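Lipoteichoic acid primase (Listeria monocytogenes, PDB 4UOP) is an extracellular catalytic domain of the sulfatase family that binds a magnesium ion. Local coordinates at residues K56-F68 with Q212-H224. Residues are numbered along the deposited sequence; the frame is centred on the assembly and turned at random.
Sequences KGKNLIIVQLESF and QKFYAQLISVSSH. With MG (magnesium ion), chain J.
Asn59 lies with its amide over one face of the Phe214 ring, the two planes only 15° apart. Asn59 CB sits above the same ring, 3.9 Å from its centroid, in a CH-pi contact. With chi1 of 63°, Phe214 CG stands between its own backbone N and carbonyl carbon, and this turns the ring back beneath Asn59. Asn59 OD1 accepts a hydrogen bond from Phe214 N at 3.2 Å, and a water joins it to Gln212 O. Beyond this pair, strands 59-65 and 214-219 run parallel, and backbone bonds link them from Leu60 to Ser220.

Ile61, Val63, Ala216 and Leu218 share the face covered by helix 193-209. Ile61 CG1 meets the edge of Phe214 at CE1, 3.8 Å away. On the other face, which meets helix 107-117, Leu60 CD2 lies over the Tyr215 ring. Tyr215 OH donates to Gln217 OE1 at 2.6 Å. Gln217 bends at chi2, which brings this oxygen against Ile62 CB. Gln64 runs alongside Ile219, and its OE1 bonds to Tyr282.

Past the strand ends, Ser220 OG accepts a nearly straight bond from Glu66 N at 2.9 Å. Ser223 OG donates to Glu66 O at 2.7 Å. Glu66 OE1 comes within 3.5 Å of His224 CD2, the carboxylate and ring planes 59° apart, and both carboxylate oxygens bind the magnesium ion. Thr108, Asp284 and His285 also bind it. Ser67 OG donates to the anti lone pair of Glu66 OE2. The metal site thus lies at the C-terminal ends of parallel strands, where sulfatase-family folds place the active site. Ser220 and Ser223 grip the N-H and the C=O of Glu66, and Ser67 and the metal together would limit how its carboxylate can turn.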
loop_
_atom_site.group_PDB
_atom_site.type_symbol
_atom_site.label_atom_id
_atom_site.label_comp_id
_atom_site.label_asym_id
_atom_site.label_seq_id
_atom_site.Cartn_x
_atom_site.Cartn_y
_atom_site.Cartn_z
ATOM N N LYS B 56 -28.452 3.618 -26.965
ATOM C CA LYS B 56 -29.292 2.500 -26.527
ATOM C C LYS B 56 -29.096 1.340 -27.518
ATOM O O LYS B 56 -29.153 1.544 -28.727
ATOM C CB LYS B 56 -30.765 2.923 -26.483
ATOM C CG LYS B 56 -31.749 1.831 -26.090
ATOM C CD LYS B 56 -31.831 1.655 -24.586
ATOM C CE LYS B 56 -32.761 0.516 -24.203
ATOM N NZ LYS B 56 -32.731 0.256 -22.732
ATOM N N GLY B 57 -28.823 0.146 -26.994
ATOM C CA GLY B 57 -28.712 -1.061 -27.801
ATOM C C GLY B 57 -27.401 -1.280 -28.542
ATOM O O GLY B 57 -27.248 -2.266 -29.267
ATOM N N LYS B 58 -26.440 -0.392 -28.326
ATOM C CA LYS B 58 -25.151 -0.508 -28.988
ATOM C C LYS B 58 -24.209 -1.365 -28.150
ATOM O O LYS B 58 -24.402 -1.523 -26.945
ATOM C CB LYS B 58 -24.550 0.869 -29.222
ATOM C CG LYS B 58 -25.438 1.829 -30.001
ATOM C CD LYS B 58 -25.875 1.297 -31.351
ATOM C CE LYS B 58 -26.708 2.343 -32.077
ATOM N NZ LYS B 58 -27.374 1.772 -33.278
ATOM N N ASN B 59 -23.188 -1.913 -28.803
ATOM C CA ASN B 59 -22.168 -2.671 -28.098
ATOM C C ASN B 59 -21.292 -1.706 -27.301
ATOM O O ASN B 59 -21.395 -0.480 -27.460
ATOM C CB ASN B 59 -21.315 -3.472 -29.069
ATOM C CG ASN B 59 -22.139 -4.303 -30.006
ATOM O OD1 ASN B 59 -22.822 -5.218 -29.584
ATOM N ND2 ASN B 59 -22.106 -3.971 -31.287
ATOM N N LEU B 60 -20.443 -2.261 -26.445
ATOM C CA LEU B 60 -19.495 -1.482 -25.636
ATOM C C LEU B 60 -18.116 -2.140 -25.728
ATOM O O LEU B 60 -17.949 -3.317 -25.398
ATOM C CB LEU B 60 -19.936 -1.444 -24.181
ATOM C CG LEU B 60 -19.024 -0.755 -23.164
ATOM C CD1 LEU B 60 -18.815 0.693 -23.523
ATOM C CD2 LEU B 60 -19.633 -0.897 -21.776
ATOM N N ILE B 61 -17.156 -1.379 -26.209
ATOM C CA ILE B 61 -15.756 -1.796 -26.244
ATOM C C ILE B 61 -14.932 -0.799 -25.422
ATOM O O ILE B 61 -14.961 0.419 -25.676
ATOM C CB ILE B 61 -15.244 -1.861 -27.675
ATOM C CG1 ILE B 61 -16.029 -2.898 -28.475
ATOM C CG2 ILE B 61 -13.743 -2.156 -27.671
ATOM C CD1 ILE B 61 -15.854 -2.776 -29.975
ATOM N N ILE B 62 -14.206 -1.292 -24.428
ATOM C CA ILE B 62 -13.388 -0.441 -23.579
ATOM C C ILE B 62 -11.953 -0.964 -23.607
ATOM O O ILE B 62 -11.728 -2.169 -23.393
ATOM C CB ILE B 62 -13.890 -0.446 -22.133
ATOM C CG1 ILE B 62 -15.345 0.049 -22.086
ATOM C CG2 ILE B 62 -12.980 0.395 -21.259
ATOM C CD1 ILE B 62 -15.901 0.174 -20.687
ATOM N N VAL B 63 -11.019 -0.083 -23.941
ATOM C CA VAL B 63 -9.604 -0.437 -23.983
ATOM C C VAL B 63 -8.850 0.364 -22.915
ATOM O O VAL B 63 -8.879 1.589 -22.913
ATOM C CB VAL B 63 -8.955 -0.191 -25.348
ATOM C CG1 VAL B 63 -7.525 -0.703 -25.334
ATOM C CG2 VAL B 63 -9.748 -0.849 -26.462
ATOM N N GLN B 64 -8.210 -0.365 -22.011
ATOM C CA GLN B 64 -7.395 0.184 -20.947
ATOM C C GLN B 64 -5.943 0.121 -21.405
ATOM O O GLN B 64 -5.403 -0.972 -21.578
ATOM C CB GLN B 64 -7.567 -0.619 -19.672
ATOM C CG GLN B 64 -6.781 -0.052 -18.504
ATOM C CD GLN B 64 -7.035 -0.760 -17.194
ATOM O OE1 GLN B 64 -8.116 -0.636 -16.584
ATOM N NE2 GLN B 64 -6.034 -1.485 -16.727
ATOM N N LEU B 65 -5.352 1.286 -21.601
ATOM C CA LEU B 65 -4.015 1.424 -22.192
ATOM C C LEU B 65 -2.947 1.565 -21.108
ATOM O O LEU B 65 -2.900 2.561 -20.379
ATOM C CB LEU B 65 -4.003 2.634 -23.116
ATOM C CG LEU B 65 -4.994 2.555 -24.275
ATOM C CD1 LEU B 65 -5.226 3.946 -24.840
ATOM C CD2 LEU B 65 -4.500 1.607 -25.357
ATOM N N GLU B 66 -2.078 0.560 -21.022
ATOM C CA GLU B 66 -1.083 0.481 -19.969
ATOM C C GLU B 66 -0.124 1.682 -19.946
ATOM O O GLU B 66 0.555 1.971 -20.947
ATOM C CB GLU B 66 -0.277 -0.818 -20.132
ATOM C CG GLU B 66 0.841 -0.965 -19.112
ATOM C CD GLU B 66 0.329 -0.942 -17.685
ATOM O OE1 GLU B 66 -0.432 -1.858 -17.310
ATOM O OE2 GLU B 66 0.701 -0.025 -16.923
ATOM N N SER B 67 -0.080 2.378 -18.809
ATOM C CA SER B 67 0.919 3.422 -18.534
ATOM C C SER B 67 0.882 4.658 -19.455
ATOM O O SER B 67 1.834 5.442 -19.458
ATOM C CB SER B 67 2.339 2.807 -18.516
ATOM O OG SER B 67 2.494 1.956 -17.387
ATOM N N PHE B 68 -0.226 4.865 -20.173
ATOM C CA PHE B 68 -0.456 6.110 -20.918
ATOM C C PHE B 68 -0.821 7.247 -19.935
ATOM O O PHE B 68 -1.701 7.069 -19.085
ATOM C CB PHE B 68 -1.599 5.955 -21.925
ATOM C CG PHE B 68 -1.216 5.324 -23.249
ATOM C CD1 PHE B 68 -0.586 4.093 -23.304
ATOM C CD2 PHE B 68 -1.562 5.938 -24.451
ATOM C CE1 PHE B 68 -0.274 3.507 -24.527
ATOM C CE2 PHE B 68 -1.256 5.356 -25.676
ATOM C CZ PHE B 68 -0.631 4.126 -25.710
ATOM N N GLN B 212 -25.588 -10.499 -31.108
ATOM C CA GLN B 212 -25.394 -10.619 -29.676
ATOM C C GLN B 212 -24.734 -9.348 -29.180
ATOM O O GLN B 212 -23.553 -9.113 -29.437
ATOM C CB GLN B 212 -24.534 -11.832 -29.346
ATOM C CG GLN B 212 -24.170 -11.949 -27.869
ATOM C CD GLN B 212 -25.398 -12.074 -26.979
ATOM O OE1 GLN B 212 -26.036 -13.130 -26.939
ATOM N NE2 GLN B 212 -25.728 -11.002 -26.252
ATOM N N LYS B 213 -25.491 -8.508 -28.486
ATOM C CA LYS B 213 -24.905 -7.311 -27.897
ATOM C C LYS B 213 -23.792 -7.764 -26.964
ATOM O O LYS B 213 -23.973 -8.736 -26.212
ATOM C CB LYS B 213 -25.929 -6.532 -27.091
ATOM C CG LYS B 213 -26.997 -5.819 -27.899
ATOM C CD LYS B 213 -27.791 -4.874 -27.015
ATOM C CE LYS B 213 -28.251 -5.560 -25.743
ATOM N NZ LYS B 213 -29.334 -4.812 -25.061
ATOM N N PHE B 214 -22.655 -7.067 -27.001
ATOM C CA PHE B 214 -21.515 -7.464 -26.189
ATOM C C PHE B 214 -20.838 -6.261 -25.536
ATOM O O PHE B 214 -20.903 -5.131 -26.039
ATOM C CB PHE B 214 -20.500 -8.266 -27.029
ATOM C CG PHE B 214 -19.893 -7.488 -28.170
ATOM C CD1 PHE B 214 -18.781 -6.700 -27.977
ATOM C CD2 PHE B 214 -20.449 -7.547 -29.442
ATOM C CE1 PHE B 214 -18.223 -5.987 -29.021
ATOM C CE2 PHE B 214 -19.901 -6.845 -30.485
ATOM C CZ PHE B 214 -18.785 -6.049 -30.281
ATOM N N TYR B 215 -20.231 -6.530 -24.386
ATOM C CA TYR B 215 -19.279 -5.646 -23.747
ATOM C C TYR B 215 -17.955 -6.386 -23.732
ATOM O O TYR B 215 -17.855 -7.483 -23.160
ATOM C CB TYR B 215 -19.738 -5.288 -22.322
ATOM C CG TYR B 215 -18.674 -4.739 -21.385
ATOM C CD1 TYR B 215 -17.658 -3.908 -21.845
ATOM C CD2 TYR B 215 -18.718 -5.025 -20.020
ATOM C CE1 TYR B 215 -16.688 -3.398 -20.980
ATOM C CE2 TYR B 215 -17.776 -4.505 -19.147
ATOM C CZ TYR B 215 -16.745 -3.716 -19.639
ATOM O OH TYR B 215 -15.802 -3.213 -18.773
ATOM N N ALA B 216 -16.953 -5.808 -24.389
ATOM C CA ALA B 216 -15.590 -6.335 -24.368
ATOM C C ALA B 216 -14.653 -5.331 -23.696
ATOM O O ALA B 216 -14.629 -4.149 -24.069
ATOM C CB ALA B 216 -15.136 -6.620 -25.781
ATOM N N GLN B 217 -13.926 -5.787 -22.678
ATOM C CA GLN B 217 -12.896 -4.984 -22.001
ATOM C C GLN B 217 -11.527 -5.563 -22.371
ATOM O O GLN B 217 -11.282 -6.730 -22.113
ATOM C CB GLN B 217 -13.070 -5.052 -20.496
ATOM C CG GLN B 217 -12.005 -4.306 -19.717
ATOM C CD GLN B 217 -12.319 -2.846 -19.465
ATOM O OE1 GLN B 217 -13.485 -2.422 -19.488
ATOM N NE2 GLN B 217 -11.282 -2.072 -19.148
ATOM N N LEU B 218 -10.681 -4.754 -22.993
ATOM C CA LEU B 218 -9.349 -5.171 -23.392
ATOM C C LEU B 218 -8.330 -4.417 -22.555
ATOM O O LEU B 218 -8.431 -3.189 -22.391
ATOM C CB LEU B 218 -9.120 -4.902 -24.877
ATOM C CG LEU B 218 -9.966 -5.717 -25.854
ATOM C CD1 LEU B 218 -11.330 -5.093 -26.061
ATOM C CD2 LEU B 218 -9.287 -5.836 -27.209
ATOM N N ILE B 219 -7.350 -5.135 -22.008
ATOM C CA ILE B 219 -6.328 -4.555 -21.167
ATOM C C ILE B 219 -5.009 -4.715 -21.928
ATOM O O ILE B 219 -4.578 -5.793 -22.094
ATOM C CB ILE B 219 -6.222 -5.298 -19.817
ATOM C CG1 ILE B 219 -7.609 -5.465 -19.204
ATOM C CG2 ILE B 219 -5.351 -4.567 -18.843
ATOM C CD1 ILE B 219 -8.194 -4.172 -18.818
ATOM N N SER B 220 -4.420 -3.610 -22.361
ATOM C CA SER B 220 -3.164 -3.631 -23.105
ATOM C C SER B 220 -1.980 -3.901 -22.203
ATOM O O SER B 220 -2.136 -3.850 -21.018
ATOM C CB SER B 220 -2.963 -2.345 -23.880
ATOM O OG SER B 220 -2.427 -1.385 -23.084
ATOM N N VAL B 221 -0.827 -4.265 -22.764
ATOM C CA VAL B 221 0.300 -4.571 -21.928
ATOM C C VAL B 221 1.667 -4.207 -22.479
ATOM O O VAL B 221 2.568 -4.168 -21.762
ATOM C CB VAL B 221 0.269 -6.028 -21.444
ATOM C CG1 VAL B 221 0.821 -6.929 -22.493
ATOM C CG2 VAL B 221 1.028 -6.211 -20.159
ATOM N N SER B 222 1.752 -3.973 -23.766
ATOM C CA SER B 222 3.051 -3.795 -24.405
ATOM C C SER B 222 3.806 -2.556 -23.909
ATOM O O SER B 222 4.999 -2.483 -24.008
ATOM C CB SER B 222 2.943 -3.801 -25.924
ATOM O OG SER B 222 2.582 -5.052 -26.381
ATOM N N SER B 223 3.062 -1.568 -23.459
ATOM C CA SER B 223 3.668 -0.365 -22.910
ATOM C C SER B 223 3.862 -0.416 -21.377
ATOM O O SER B 223 4.032 0.631 -20.725
ATOM C CB SER B 223 2.895 0.878 -23.365
ATOM O OG SER B 223 1.494 0.726 -23.127
ATOM N N HIS B 224 3.884 -1.619 -20.803
ATOM C CA HIS B 224 4.261 -1.806 -19.391
ATOM C C HIS B 224 5.779 -1.613 -19.279
ATOM O O HIS B 224 6.520 -1.958 -20.215
ATOM C CB HIS B 224 3.913 -3.221 -18.917
ATOM C CG HIS B 224 3.772 -3.361 -17.429
ATOM N ND1 HIS B 224 4.849 -3.439 -16.571
ATOM C CD2 HIS B 224 2.667 -3.433 -16.649
ATOM C CE1 HIS B 224 4.413 -3.573 -15.327
ATOM N NE2 HIS B 224 3.091 -3.571 -15.348
HETATM MG MG MG J . -0.626 -0.596 -15.324
HETATM O O HOH W 1 -23.319 -7.260 -31.424
HETATM O O HOH W 2 -1.720 -3.945 -18.297
HETATM O O HOH W 3 1.155 -1.330 -14.230
#